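Local coordinates for RagA protein (Porphyromonas gingivalis, PDB 6SLN), which probably imports peptides across the outer membrane as the TonB-dependent receptor half of a transport complex with a partner protein, at residues Leu231-Leu236 / Asp300-Leu305; Tyr385-Gly390 / Met886-Asp891; Gly390-Leu395 / Asn873-Phe878; Leu895-Glu900 / Pro908-Ser913; Leu961-Lys966 / Phe970-Gly975. All blocks are in the same frame, centred on the assembly; numbering follows the deposited sequence.

Interaction 1: Leu231-Leu236 / Asp300-Leu305; sequences LNTKPL and DWLKAL
L236 and L302 meet where two short helices, 234-237 and 301-305, approach each other near the two ends of the long helical loop joining barrel strands 218-230 and 309-322. The contact is purely apolar and lies at the surface. With chi1 at 175°, L302 extends CG away from its own amide nitrogen and sends CD2 across to within 3.9 Å of L236 CD1; the same methyl lies 4.1 Å from T233 CG2. The two leucine side chains cross at about a right angle, and the second methyl of L236, CD2, lies 4.0 Å from L302 CB. V394 of helix 390-396 packs on both leucines.

Two capping bonds, one in each segment, mark the helix starts. N232 OD1 takes a weak one from K234 N; outside the pair, N232 ND2 bonds to F970 O. In the second helix D300 is the N-cap: K303 N donates to D300 OD1 over 3.0 Å, an almost straight bond (173°) that arrives from above the carboxylate plane.

Interaction 2: Tyr385-Gly390 / Met886-Asp891; sequences YYMGSG and MQLNKD
M387 and L888 carry this contact through one sulfur and one methyl, an example of how a single long side chain can join two segments that have no regular secondary structure. The apolar part comes first. SD of M387 lies 3.5 Å from CD2 of L888, and the two side chains approach at an oblique angle. The methionine leaves its backbone with CG anti to N (chi1 -163°), and the chain then bends at both later torsions, so the sulfur rather than the terminal methyl makes the approach. Q887 adds a looser touch, its CG being 4.5 Å from M387 SD. L888 is buried and also rests on F878, F392 and T396.

M387 owes its position to a type II beta turn running from Y386 to S389, in which it occupies the first of the two central places and G388, with a positive phi of 83°, the second. S389 N closes the turn on Y386 O over 3.1 Å. Around the turn, Y385 meets the ring of F392 edge-to-face, and Y385, Y386 and M387 all pack against the bound peptide, which puts this loop at the wall of the peptide site.

The polar groups of 886-891 look to other neighbours. N889 ND2 donates to M240 O and to L395 O, while K890 NZ reaches the carbonyls of N881 and L885.

Interaction 3: Gly390-Leu395 / Asn873-Phe878; sequences GTFGVL and NNDRYF
F392 turns its ring edge toward the face of F878, the T-shaped core of a buried pairing between helices 390-396 and 874-879. The segment axes run 29° apart at a closest approach of 10.9 Å, a separation bridged by side chains. A chi1 of 169° swings CG of F392 opposite the amide nitrogen and carries the ring out toward the second helix. Its CE1 stands over F878 CG at 3.8 Å; the planes are inclined by 70° and the centroids lie 5.3 Å apart. On the other face of F878, over its centre, sits CD1 of Y877, so this ring is held between two aromatic neighbours. F878 also packs on the backbone of the bound peptide, and N874 ND2 hydrogen-bonds to that backbone: helix 874-879 thus lines the peptide site, with helix 390-396 packed against it.

D875 points at the first helix beside this stack, its carboxylate near L395 and near the ring of F392, which it meets obliquely. Buried as it is, the acid has several donors: OD1 accepts from Y385 OH and N981 N, which probably steadies its charge. D875 OD2 reaches T391 through a water that donates to both, its oxygen 3.0 Å from T391 OG1.

Interaction 4: Leu895-Glu900 / Pro908-Ser913; sequences LNAWTE and PKLGQS
K909 carries its aliphatic chain obliquely past the edge of the W898 indole, and the contact can be read from its CB outward. CB lies 3.3 Å from the carbonyl O of W898 and 3.7 Å from ring atom CE3. CG passes the same carbonyl. CD then settles at the indole edge, near the ring plane, 3.5 Å from CE3 and 3.6 Å from CZ3 of W898. At the tip, NZ remains 6.8 Å from E900 OE1, too far for a salt bridge.

Both segments belong to the long loop between helix 874-879 and barrel strand 921-937, which doubles back here so that W898 and K909 come side by side. Their backbones meet through a CA-H...O contact, K909 CA to W898 O. The neighbouring A897 sets CB against P908 O and, at 3.9 Å, against L910 CG. The indole itself is tied down by W898 NE1, which donates to K803 O. Beyond the lysine, Q912 NE2 donates to K909 O on a lone pair, in the carbonyl plane, over 3.1 Å.

Interaction 5: Leu961-Lys966 / Phe970-Gly975; sequences LLTVTK and FDPEAG
At the end of barrel strand 951-964, T963 and T965 face a proline set in the turn that follows the strand. The two threonines point to the same side, with V964 between them turned away. T965 does most of the touching: its OG1 and CG2 lie 3.6 Å and 3.7 Å from P972 CG, so both branches straddle one ring carbon. T963 adds only CG2, 4.2 Å from P972 CG.

Both hydroxyls also have polar partners outside the two segments. OG1 of T965 bonds with S925 O and Y967 N, and OG1 of T963 with R928 NE. R928 also forms salt bridges with D971 and E973, linking strand 921-937 to the turn by charge while P972 packs on F926 of the same strand.

Two bonds to D971 span P972: A974 N reaches D971 O, and E973 N donates to D971 OD1 over 2.9 Å from above the carboxylate plane. This is an Asx turn superposed on a type I beta turn, D971 to A974.

How the interactions relate
Helix 390-396 is the hub of the set. Interaction 3 pairs it with helix 874-879 in the buried interior, and interaction 1 packs two further short helices on it through V394 and L395, but at the surface. Interaction 2 shares G390 with interaction 3, and its loops cover the same helices. F970 of interaction 5 touches T391, L395 and L236, so the turn after the barrel strand joins this cluster. Interaction 4 is peripheral, about 20 Å centre to centre from interaction 3. Chemistry follows place: aromatic stacking and a water-bridged carboxylate in the core, leucine and methionine contacts further out, threonines on a proline ring at the strand end, a lysine chain at an indole edge in the outlying loop.

Interaction 1: Leu231-Leu236 / Asp300-Leu305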
# COMPACT_ATOMS: atom_id res chain seq x y z
N LEU A 231 -22.94 -29.87 11.56
CA LEU A 231 -23.40 -31.22 11.22
C LEU A 231 -23.57 -32.14 12.42
O LEU A 231 -24.13 -33.23 12.26
CB LEU A 231 -22.46 -31.91 10.21
CG LEU A 231 -20.92 -32.04 10.24
CD1 LEU A 231 -20.32 -32.68 11.50
CD2 LEU A 231 -20.53 -32.85 9.02
N ASN A 232 -23.13 -31.75 13.61
CA ASN A 232 -23.30 -32.62 14.76
C ASN A 232 -23.49 -31.77 16.00
O ASN A 232 -22.75 -30.80 16.19
CB ASN A 232 -22.08 -33.56 14.89
CG ASN A 232 -22.06 -34.29 16.20
OD1 ASN A 232 -22.97 -35.04 16.53
ND2 ASN A 232 -20.99 -34.10 16.96
N THR A 233 -24.47 -32.14 16.83
CA THR A 233 -24.80 -31.36 18.02
C THR A 233 -24.56 -32.12 19.32
O THR A 233 -24.67 -31.53 20.40
CB THR A 233 -26.26 -30.86 17.97
OG1 THR A 233 -27.17 -31.93 17.59
CG2 THR A 233 -26.36 -29.73 16.95
N LYS A 234 -24.17 -33.39 19.23
CA LYS A 234 -23.96 -34.23 20.42
C LYS A 234 -23.09 -33.60 21.50
O LYS A 234 -23.41 -33.81 22.69
CB LYS A 234 -23.37 -35.57 19.99
CG LYS A 234 -24.40 -36.57 19.49
CD LYS A 234 -23.77 -37.90 19.06
CE LYS A 234 -23.78 -38.91 20.22
NZ LYS A 234 -23.37 -40.26 19.76
N PRO A 235 -22.00 -32.89 21.21
CA PRO A 235 -21.20 -32.32 22.31
C PRO A 235 -22.01 -31.45 23.24
O PRO A 235 -21.62 -31.24 24.39
CB PRO A 235 -20.13 -31.49 21.59
CG PRO A 235 -19.97 -32.14 20.28
CD PRO A 235 -21.35 -32.64 19.91
N LEU A 236 -23.13 -30.91 22.76
CA LEU A 236 -23.94 -30.04 23.61
C LEU A 236 -24.75 -30.84 24.63
O LEU A 236 -25.00 -30.33 25.73
CB LEU A 236 -24.85 -29.17 22.75
CG LEU A 236 -24.02 -28.11 22.04
CD1 LEU A 236 -24.17 -28.18 20.52
CD2 LEU A 236 -24.39 -26.76 22.57
N ASP A 300 -28.95 -20.27 24.58
CA ASP A 300 -28.53 -21.22 23.56
C ASP A 300 -27.27 -20.67 22.91
O ASP A 300 -27.31 -19.99 21.88
CB ASP A 300 -29.67 -21.42 22.56
CG ASP A 300 -29.37 -22.49 21.54
OD1 ASP A 300 -28.18 -22.81 21.34
OD2 ASP A 300 -30.34 -23.03 20.94
N TRP A 301 -26.12 -20.95 23.54
CA TRP A 301 -24.86 -20.40 23.03
C TRP A 301 -24.47 -20.99 21.68
O TRP A 301 -23.69 -20.37 20.97
CB TRP A 301 -23.74 -20.60 24.04
CG TRP A 301 -23.66 -19.50 25.00
CD1 TRP A 301 -24.18 -19.45 26.26
CD2 TRP A 301 -23.06 -18.23 24.77
NE1 TRP A 301 -23.93 -18.23 26.84
CE2 TRP A 301 -23.24 -17.46 25.94
CE3 TRP A 301 -22.40 -17.66 23.69
CZ2 TRP A 301 -22.77 -16.16 26.06
CZ3 TRP A 301 -21.94 -16.38 23.81
CH2 TRP A 301 -22.11 -15.64 24.99
N LEU A 302 -25.00 -22.16 21.33
CA LEU A 302 -24.89 -22.68 19.98
C LEU A 302 -25.48 -21.69 18.99
O LEU A 302 -24.78 -21.19 18.10
CB LEU A 302 -25.61 -24.03 19.87
CG LEU A 302 -25.66 -24.59 18.44
CD1 LEU A 302 -24.24 -24.72 17.82
CD2 LEU A 302 -26.44 -25.90 18.33
N LYS A 303 -26.77 -21.37 19.14
CA LYS A 303 -27.39 -20.39 18.27
C LYS A 303 -26.77 -19.00 18.42
O LYS A 303 -26.78 -18.22 17.47
CB LYS A 303 -28.90 -20.35 18.50
CG LYS A 303 -29.63 -19.37 17.58
CD LYS A 303 -31.12 -19.45 17.74
CE LYS A 303 -31.52 -20.88 18.07
NZ LYS A 303 -31.75 -21.68 16.83
N ALA A 304 -26.18 -18.70 19.58
CA ALA A 304 -25.49 -17.42 19.74
C ALA A 304 -24.31 -17.29 18.78
O ALA A 304 -23.94 -16.17 18.42
CB ALA A 304 -25.01 -17.27 21.18
N LEU A 305 -23.69 -18.41 18.39
CA LEU A 305 -22.47 -18.35 17.59
C LEU A 305 -22.51 -19.10 16.27
O LEU A 305 -21.52 -19.06 15.54
CB LEU A 305 -21.26 -18.84 18.41
CG LEU A 305 -21.00 -17.92 19.61
CD1 LEU A 305 -20.73 -18.76 20.83
CD2 LEU A 305 -19.90 -16.89 19.37

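Interaction 2: Tyr385-Gly390 / Met886-Asp891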
# COMPACT_ATOMS: atom_id res chain seq x y z
N TYR A 385 -8.25 -20.68 21.48
CA TYR A 385 -9.09 -20.82 22.67
C TYR A 385 -9.32 -19.43 23.24
O TYR A 385 -8.54 -18.93 24.05
CB TYR A 385 -8.47 -21.77 23.72
CG TYR A 385 -8.75 -23.20 23.43
CD1 TYR A 385 -10.02 -23.74 23.62
CD2 TYR A 385 -7.77 -24.03 22.93
CE1 TYR A 385 -10.28 -25.08 23.34
CE2 TYR A 385 -8.01 -25.37 22.65
CZ TYR A 385 -9.26 -25.89 22.85
OH TYR A 385 -9.49 -27.21 22.55
N TYR A 386 -10.41 -18.81 22.80
CA TYR A 386 -10.85 -17.52 23.29
C TYR A 386 -12.21 -17.70 23.94
O TYR A 386 -13.10 -18.34 23.35
CB TYR A 386 -10.96 -16.52 22.15
CG TYR A 386 -9.66 -16.12 21.50
CD1 TYR A 386 -8.84 -15.16 22.09
CD2 TYR A 386 -9.28 -16.64 20.26
CE1 TYR A 386 -7.67 -14.75 21.49
CE2 TYR A 386 -8.10 -16.24 19.64
CZ TYR A 386 -7.30 -15.29 20.27
OH TYR A 386 -6.12 -14.87 19.69
N MET A 387 -12.40 -17.16 25.14
CA MET A 387 -13.71 -17.26 25.76
C MET A 387 -14.78 -16.64 24.88
O MET A 387 -14.61 -15.56 24.31
CB MET A 387 -13.74 -16.56 27.11
CG MET A 387 -14.92 -17.01 27.91
SD MET A 387 -14.37 -17.35 29.56
CE MET A 387 -13.71 -15.76 30.04
N GLY A 388 -15.89 -17.36 24.76
CA GLY A 388 -17.01 -16.91 23.97
C GLY A 388 -16.90 -17.18 22.49
O GLY A 388 -17.86 -16.92 21.76
N SER A 389 -15.78 -17.71 22.02
CA SER A 389 -15.57 -17.90 20.59
C SER A 389 -15.72 -19.36 20.19
O SER A 389 -15.34 -20.27 20.93
CB SER A 389 -14.20 -17.37 20.20
OG SER A 389 -13.85 -17.78 18.88
N GLY A 390 -16.31 -19.59 19.02
CA GLY A 390 -16.27 -20.88 18.36
C GLY A 390 -17.04 -21.97 19.05
O GLY A 390 -17.76 -21.76 20.02
N MET A 886 -12.35 -22.83 36.21
CA MET A 886 -13.59 -23.16 36.88
C MET A 886 -14.69 -22.13 36.60
O MET A 886 -15.80 -22.28 37.12
CB MET A 886 -13.33 -23.31 38.37
CG MET A 886 -12.37 -24.45 38.69
SD MET A 886 -13.10 -26.07 38.39
CE MET A 886 -14.42 -26.10 39.60
N GLN A 887 -14.41 -21.12 35.78
CA GLN A 887 -15.43 -20.20 35.30
C GLN A 887 -16.09 -20.69 34.02
O GLN A 887 -17.05 -20.07 33.55
CB GLN A 887 -14.83 -18.81 35.06
CG GLN A 887 -13.96 -18.74 33.81
CD GLN A 887 -12.49 -18.83 34.13
OE1 GLN A 887 -12.04 -19.71 34.89
NE2 GLN A 887 -11.71 -17.91 33.56
N LEU A 888 -15.61 -21.78 33.45
CA LEU A 888 -16.17 -22.30 32.21
C LEU A 888 -17.20 -23.37 32.50
O LEU A 888 -17.06 -24.15 33.45
CB LEU A 888 -15.08 -22.88 31.30
CG LEU A 888 -13.85 -22.01 31.12
CD1 LEU A 888 -12.85 -22.73 30.23
CD2 LEU A 888 -14.28 -20.70 30.52
N ASN A 889 -18.22 -23.41 31.65
CA ASN A 889 -19.19 -24.50 31.72
C ASN A 889 -18.47 -25.81 31.48
O ASN A 889 -17.54 -25.89 30.66
CB ASN A 889 -20.29 -24.30 30.68
CG ASN A 889 -21.50 -25.18 30.93
OD1 ASN A 889 -21.92 -25.37 32.08
ND2 ASN A 889 -22.08 -25.72 29.85
N LYS A 890 -18.87 -26.84 32.22
CA LYS A 890 -18.20 -28.13 32.27
C LYS A 890 -19.18 -29.26 31.95
O LYS A 890 -20.40 -29.08 31.99
CB LYS A 890 -17.56 -28.37 33.64
CG LYS A 890 -16.56 -27.33 34.05
CD LYS A 890 -15.21 -27.56 33.37
CE LYS A 890 -14.30 -26.34 33.50
NZ LYS A 890 -14.04 -25.88 34.90
N ASP A 891 -18.61 -30.42 31.64
CA ASP A 891 -19.40 -31.63 31.44
C ASP A 891 -20.11 -32.04 32.73
O ASP A 891 -19.53 -32.00 33.82
CB ASP A 891 -18.49 -32.75 30.94
CG ASP A 891 -19.26 -33.99 30.53
OD1 ASP A 891 -20.03 -34.51 31.37
OD2 ASP A 891 -19.08 -34.44 29.38

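Interaction 3: Gly390-Leu395 / Asn873-Phe878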
# COMPACT_ATOMS: atom_id res chain seq x y z
N GLY A 390 -16.31 -19.59 19.02
CA GLY A 390 -16.27 -20.88 18.36
C GLY A 390 -17.04 -21.97 19.05
O GLY A 390 -17.76 -21.76 20.02
N THR A 391 -16.88 -23.18 18.51
CA THR A 391 -17.51 -24.33 19.15
C THR A 391 -17.01 -24.49 20.57
O THR A 391 -17.73 -24.99 21.43
CB THR A 391 -17.23 -25.60 18.36
OG1 THR A 391 -15.83 -25.64 18.03
CG2 THR A 391 -18.05 -25.64 17.10
N PHE A 392 -15.78 -24.04 20.84
CA PHE A 392 -15.30 -23.98 22.21
C PHE A 392 -16.22 -23.15 23.09
O PHE A 392 -16.59 -23.57 24.19
CB PHE A 392 -13.88 -23.40 22.23
CG PHE A 392 -13.41 -23.07 23.60
CD1 PHE A 392 -13.15 -24.07 24.51
CD2 PHE A 392 -13.25 -21.75 23.99
CE1 PHE A 392 -12.71 -23.77 25.79
CE2 PHE A 392 -12.81 -21.44 25.26
CZ PHE A 392 -12.54 -22.46 26.17
N GLY A 393 -16.58 -21.95 22.63
CA GLY A 393 -17.45 -21.10 23.43
C GLY A 393 -18.87 -21.62 23.51
O GLY A 393 -19.53 -21.49 24.54
N VAL A 394 -19.34 -22.24 22.43
CA VAL A 394 -20.66 -22.88 22.45
C VAL A 394 -20.79 -23.82 23.64
O VAL A 394 -21.82 -23.85 24.31
CB VAL A 394 -20.92 -23.61 21.12
CG1 VAL A 394 -22.16 -24.48 21.23
CG2 VAL A 394 -21.04 -22.60 19.98
N LEU A 395 -19.74 -24.59 23.93
CA LEU A 395 -19.76 -25.48 25.08
C LEU A 395 -19.42 -24.75 26.37
O LEU A 395 -20.05 -24.98 27.40
CB LEU A 395 -18.79 -26.64 24.88
CG LEU A 395 -18.92 -27.51 23.62
CD1 LEU A 395 -17.93 -28.66 23.70
CD2 LEU A 395 -20.34 -28.02 23.41
N ASN A 873 -8.53 -34.60 21.88
CA ASN A 873 -9.64 -33.67 22.00
C ASN A 873 -9.27 -32.62 23.02
O ASN A 873 -9.63 -32.70 24.20
CB ASN A 873 -10.92 -34.39 22.38
CG ASN A 873 -12.14 -33.51 22.20
OD1 ASN A 873 -12.02 -32.28 22.22
ND2 ASN A 873 -13.31 -34.12 22.00
N ASN A 874 -8.58 -31.59 22.55
CA ASN A 874 -8.16 -30.50 23.42
C ASN A 874 -9.35 -29.88 24.15
O ASN A 874 -9.20 -29.46 25.30
CB ASN A 874 -7.43 -29.45 22.61
CG ASN A 874 -6.32 -28.79 23.37
OD1 ASN A 874 -5.35 -28.36 22.77
ND2 ASN A 874 -6.45 -28.68 24.67
N ASP A 875 -10.51 -29.78 23.48
CA ASP A 875 -11.70 -29.20 24.11
C ASP A 875 -11.99 -29.89 25.43
O ASP A 875 -12.26 -29.23 26.45
CB ASP A 875 -12.92 -29.33 23.20
CG ASP A 875 -13.05 -28.20 22.19
OD1 ASP A 875 -12.10 -27.40 22.05
OD2 ASP A 875 -14.10 -28.14 21.52
N ARG A 876 -11.92 -31.22 25.44
CA ARG A 876 -12.22 -31.95 26.66
C ARG A 876 -11.21 -31.65 27.77
O ARG A 876 -11.52 -31.90 28.94
CB ARG A 876 -12.33 -33.45 26.38
CG ARG A 876 -13.57 -33.80 25.55
CD ARG A 876 -13.85 -35.29 25.39
NE ARG A 876 -13.44 -36.04 26.56
CZ ARG A 876 -12.44 -36.91 26.56
NH1 ARG A 876 -11.77 -37.14 25.44
NH2 ARG A 876 -12.09 -37.55 27.68
N TYR A 877 -10.05 -31.07 27.46
CA TYR A 877 -9.17 -30.64 28.54
C TYR A 877 -9.78 -29.50 29.33
O TYR A 877 -9.43 -29.30 30.50
CB TYR A 877 -7.78 -30.23 27.99
CG TYR A 877 -6.86 -29.64 29.04
CD1 TYR A 877 -6.81 -28.28 29.29
CD2 TYR A 877 -6.03 -30.45 29.78
CE1 TYR A 877 -5.97 -27.74 30.26
CE2 TYR A 877 -5.18 -29.93 30.74
CZ TYR A 877 -5.15 -28.58 30.98
OH TYR A 877 -4.31 -28.08 31.94
N PHE A 878 -10.70 -28.75 28.71
CA PHE A 878 -11.43 -27.70 29.39
C PHE A 878 -12.74 -28.21 29.96
O PHE A 878 -13.03 -28.00 31.15
CB PHE A 878 -11.67 -26.55 28.42
CG PHE A 878 -10.42 -25.96 27.91
CD1 PHE A 878 -9.80 -24.94 28.60
CD2 PHE A 878 -9.83 -26.45 26.75
CE1 PHE A 878 -8.63 -24.40 28.14
CE2 PHE A 878 -8.65 -25.92 26.27
CZ PHE A 878 -8.04 -24.89 26.97
O HOH W 1 -14.25 -27.94 19.00

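Interaction 4: Leu895-Glu900 / Pro908-Ser913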
# COMPACT_ATOMS: atom_id res chain seq x y z
N LEU A 895 -20.19 -33.36 38.23
CA LEU A 895 -21.08 -33.35 39.38
C LEU A 895 -20.93 -34.60 40.22
O LEU A 895 -21.25 -34.58 41.41
CB LEU A 895 -22.53 -33.19 38.94
CG LEU A 895 -22.80 -32.00 38.03
CD1 LEU A 895 -24.03 -32.27 37.16
CD2 LEU A 895 -22.98 -30.76 38.87
N ASN A 896 -20.43 -35.69 39.62
CA ASN A 896 -20.17 -36.94 40.32
C ASN A 896 -18.70 -37.11 40.70
O ASN A 896 -18.22 -38.24 40.82
CB ASN A 896 -20.66 -38.13 39.49
CG ASN A 896 -21.17 -39.26 40.35
OD1 ASN A 896 -21.30 -39.12 41.57
ND2 ASN A 896 -21.47 -40.40 39.72
N ALA A 897 -17.97 -36.01 40.89
CA ALA A 897 -16.58 -36.07 41.31
C ALA A 897 -16.45 -36.78 42.65
O ALA A 897 -17.37 -36.76 43.48
CB ALA A 897 -15.99 -34.67 41.42
N TRP A 898 -15.27 -37.38 42.86
CA TRP A 898 -15.01 -38.18 44.06
C TRP A 898 -14.97 -37.29 45.29
O TRP A 898 -14.29 -36.26 45.32
CB TRP A 898 -13.68 -38.92 43.91
CG TRP A 898 -13.29 -39.85 45.05
CD1 TRP A 898 -13.35 -41.21 45.04
CD2 TRP A 898 -12.72 -39.49 46.32
NE1 TRP A 898 -12.88 -41.72 46.22
CE2 TRP A 898 -12.49 -40.68 47.03
CE3 TRP A 898 -12.39 -38.27 46.92
CZ2 TRP A 898 -11.96 -40.70 48.31
CZ3 TRP A 898 -11.87 -38.29 48.20
CH2 TRP A 898 -11.66 -39.50 48.88
N THR A 899 -15.73 -37.68 46.31
CA THR A 899 -15.68 -37.07 47.62
C THR A 899 -15.59 -38.19 48.64
O THR A 899 -15.69 -39.37 48.30
CB THR A 899 -16.90 -36.17 47.89
OG1 THR A 899 -17.98 -36.92 48.47
CG2 THR A 899 -17.39 -35.48 46.60
N GLU A 900 -15.37 -37.83 49.90
CA GLU A 900 -15.44 -38.85 50.93
C GLU A 900 -16.83 -39.47 50.99
O GLU A 900 -16.96 -40.67 51.27
CB GLU A 900 -15.07 -38.25 52.29
CG GLU A 900 -14.28 -39.21 53.16
CD GLU A 900 -13.18 -39.91 52.37
OE1 GLU A 900 -12.19 -39.23 52.02
OE2 GLU A 900 -13.31 -41.12 52.12
N PRO A 908 -12.51 -38.01 38.95
CA PRO A 908 -11.54 -37.65 40.00
C PRO A 908 -12.05 -36.58 40.96
O PRO A 908 -12.78 -35.67 40.56
CB PRO A 908 -10.35 -37.11 39.19
CG PRO A 908 -10.53 -37.61 37.80
CD PRO A 908 -12.00 -37.79 37.59
N LYS A 909 -11.61 -36.66 42.22
CA LYS A 909 -11.86 -35.58 43.17
C LYS A 909 -11.46 -34.23 42.58
O LYS A 909 -10.46 -34.13 41.86
CB LYS A 909 -11.10 -35.81 44.47
CG LYS A 909 -11.17 -34.62 45.44
CD LYS A 909 -10.91 -35.05 46.87
CE LYS A 909 -10.59 -33.88 47.76
NZ LYS A 909 -9.35 -34.15 48.52
N LEU A 910 -12.24 -33.19 42.88
CA LEU A 910 -11.99 -31.88 42.31
C LEU A 910 -10.71 -31.26 42.87
O LEU A 910 -10.29 -31.55 43.99
CB LEU A 910 -13.15 -30.93 42.57
CG LEU A 910 -14.50 -31.10 41.87
CD1 LEU A 910 -15.41 -30.01 42.36
CD2 LEU A 910 -14.38 -31.07 40.36
N GLY A 911 -10.11 -30.37 42.09
CA GLY A 911 -8.97 -29.60 42.52
C GLY A 911 -7.66 -29.99 41.87
O GLY A 911 -6.59 -29.60 42.37
N GLN A 912 -7.70 -30.76 40.79
CA GLN A 912 -6.48 -31.28 40.21
C GLN A 912 -6.56 -31.19 38.69
O GLN A 912 -7.61 -31.42 38.09
CB GLN A 912 -6.22 -32.73 40.66
CG GLN A 912 -7.13 -33.78 40.08
CD GLN A 912 -6.87 -35.16 40.70
OE1 GLN A 912 -5.73 -35.65 40.70
NE2 GLN A 912 -7.91 -35.76 41.26
N SER A 913 -5.44 -30.84 38.09
CA SER A 913 -5.46 -30.61 36.66
C SER A 913 -5.45 -31.95 35.92
O SER A 913 -4.90 -32.94 36.41
CB SER A 913 -4.28 -29.76 36.24
OG SER A 913 -4.60 -28.98 35.10

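Interaction 5: Leu961-Lys966 / Phe970-Gly975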
# COMPACT_ATOMS: atom_id res chain seq x y z
N LEU A 961 -24.58 -35.65 4.87
CA LEU A 961 -25.85 -35.94 5.51
C LEU A 961 -25.69 -36.72 6.81
O LEU A 961 -26.42 -36.48 7.78
CB LEU A 961 -26.74 -36.71 4.54
CG LEU A 961 -28.17 -37.05 4.95
CD1 LEU A 961 -28.91 -35.80 5.38
CD2 LEU A 961 -28.87 -37.72 3.78
N LEU A 962 -24.76 -37.68 6.85
CA LEU A 962 -24.53 -38.49 8.05
C LEU A 962 -23.05 -38.72 8.27
O LEU A 962 -22.30 -38.98 7.32
CB LEU A 962 -25.21 -39.87 7.98
CG LEU A 962 -26.66 -40.04 7.55
CD1 LEU A 962 -26.86 -41.44 6.97
CD2 LEU A 962 -27.64 -39.79 8.71
N THR A 963 -22.64 -38.66 9.53
CA THR A 963 -21.35 -39.14 9.98
C THR A 963 -21.57 -40.31 10.94
O THR A 963 -22.57 -40.38 11.64
CB THR A 963 -20.53 -38.04 10.66
OG1 THR A 963 -20.65 -36.82 9.91
CG2 THR A 963 -19.04 -38.43 10.75
N VAL A 964 -20.64 -41.26 10.92
CA VAL A 964 -20.62 -42.38 11.83
C VAL A 964 -19.25 -42.39 12.50
O VAL A 964 -18.23 -42.63 11.84
CB VAL A 964 -20.88 -43.71 11.12
CG1 VAL A 964 -20.63 -44.83 12.06
CG2 VAL A 964 -22.29 -43.76 10.59
N THR A 965 -19.21 -42.11 13.80
CA THR A 965 -17.96 -41.92 14.52
C THR A 965 -18.26 -41.96 16.01
O THR A 965 -19.41 -41.75 16.43
CB THR A 965 -17.30 -40.59 14.15
OG1 THR A 965 -16.13 -40.38 14.95
CG2 THR A 965 -18.30 -39.46 14.39
N LYS A 966 -17.24 -42.24 16.81
CA LYS A 966 -17.35 -42.16 18.27
C LYS A 966 -16.55 -40.98 18.82
O LYS A 966 -16.31 -40.92 20.03
CB LYS A 966 -16.91 -43.48 18.92
CG LYS A 966 -15.39 -43.72 19.03
CD LYS A 966 -15.05 -44.88 20.02
CE LYS A 966 -13.68 -44.66 20.73
NZ LYS A 966 -12.98 -45.91 21.19
N PHE A 970 -16.96 -32.17 17.84
CA PHE A 970 -17.96 -31.86 16.81
C PHE A 970 -17.68 -32.60 15.51
O PHE A 970 -18.58 -33.19 14.91
CB PHE A 970 -17.99 -30.35 16.57
CG PHE A 970 -18.67 -29.58 17.66
CD1 PHE A 970 -17.95 -29.17 18.78
CD2 PHE A 970 -20.02 -29.23 17.56
CE1 PHE A 970 -18.58 -28.43 19.79
CE2 PHE A 970 -20.64 -28.51 18.55
CZ PHE A 970 -19.92 -28.11 19.67
N ASP A 971 -16.44 -32.58 15.07
CA ASP A 971 -16.10 -33.16 13.77
C ASP A 971 -14.83 -34.00 13.87
O ASP A 971 -13.74 -33.45 14.13
CB ASP A 971 -15.94 -32.04 12.72
CG ASP A 971 -15.81 -32.57 11.30
OD1 ASP A 971 -15.82 -33.82 11.11
OD2 ASP A 971 -15.67 -31.73 10.37
N PRO A 972 -14.92 -35.32 13.67
CA PRO A 972 -13.69 -36.13 13.66
C PRO A 972 -12.73 -35.72 12.55
O PRO A 972 -11.52 -35.91 12.70
CB PRO A 972 -14.21 -37.56 13.50
CG PRO A 972 -15.59 -37.44 12.92
CD PRO A 972 -16.12 -36.09 13.33
N GLU A 973 -13.23 -35.14 11.45
CA GLU A 973 -12.34 -34.68 10.39
C GLU A 973 -11.59 -33.41 10.77
O GLU A 973 -10.55 -33.12 10.17
CB GLU A 973 -13.13 -34.44 9.11
CG GLU A 973 -12.27 -34.22 7.86
CD GLU A 973 -13.11 -34.20 6.59
OE1 GLU A 973 -12.57 -33.92 5.49
OE2 GLU A 973 -14.32 -34.49 6.69
N ALA A 974 -12.07 -32.65 11.73
CA ALA A 974 -11.60 -31.28 11.90
C ALA A 974 -10.35 -31.26 12.78
O ALA A 974 -10.35 -30.79 13.92
CB ALA A 974 -12.70 -30.40 12.47
N GLY A 975 -9.27 -31.73 12.22
CA GLY A 975 -7.99 -31.65 12.90
C GLY A 975 -7.09 -32.81 12.53
O GLY A 975 -7.47 -33.72 11.80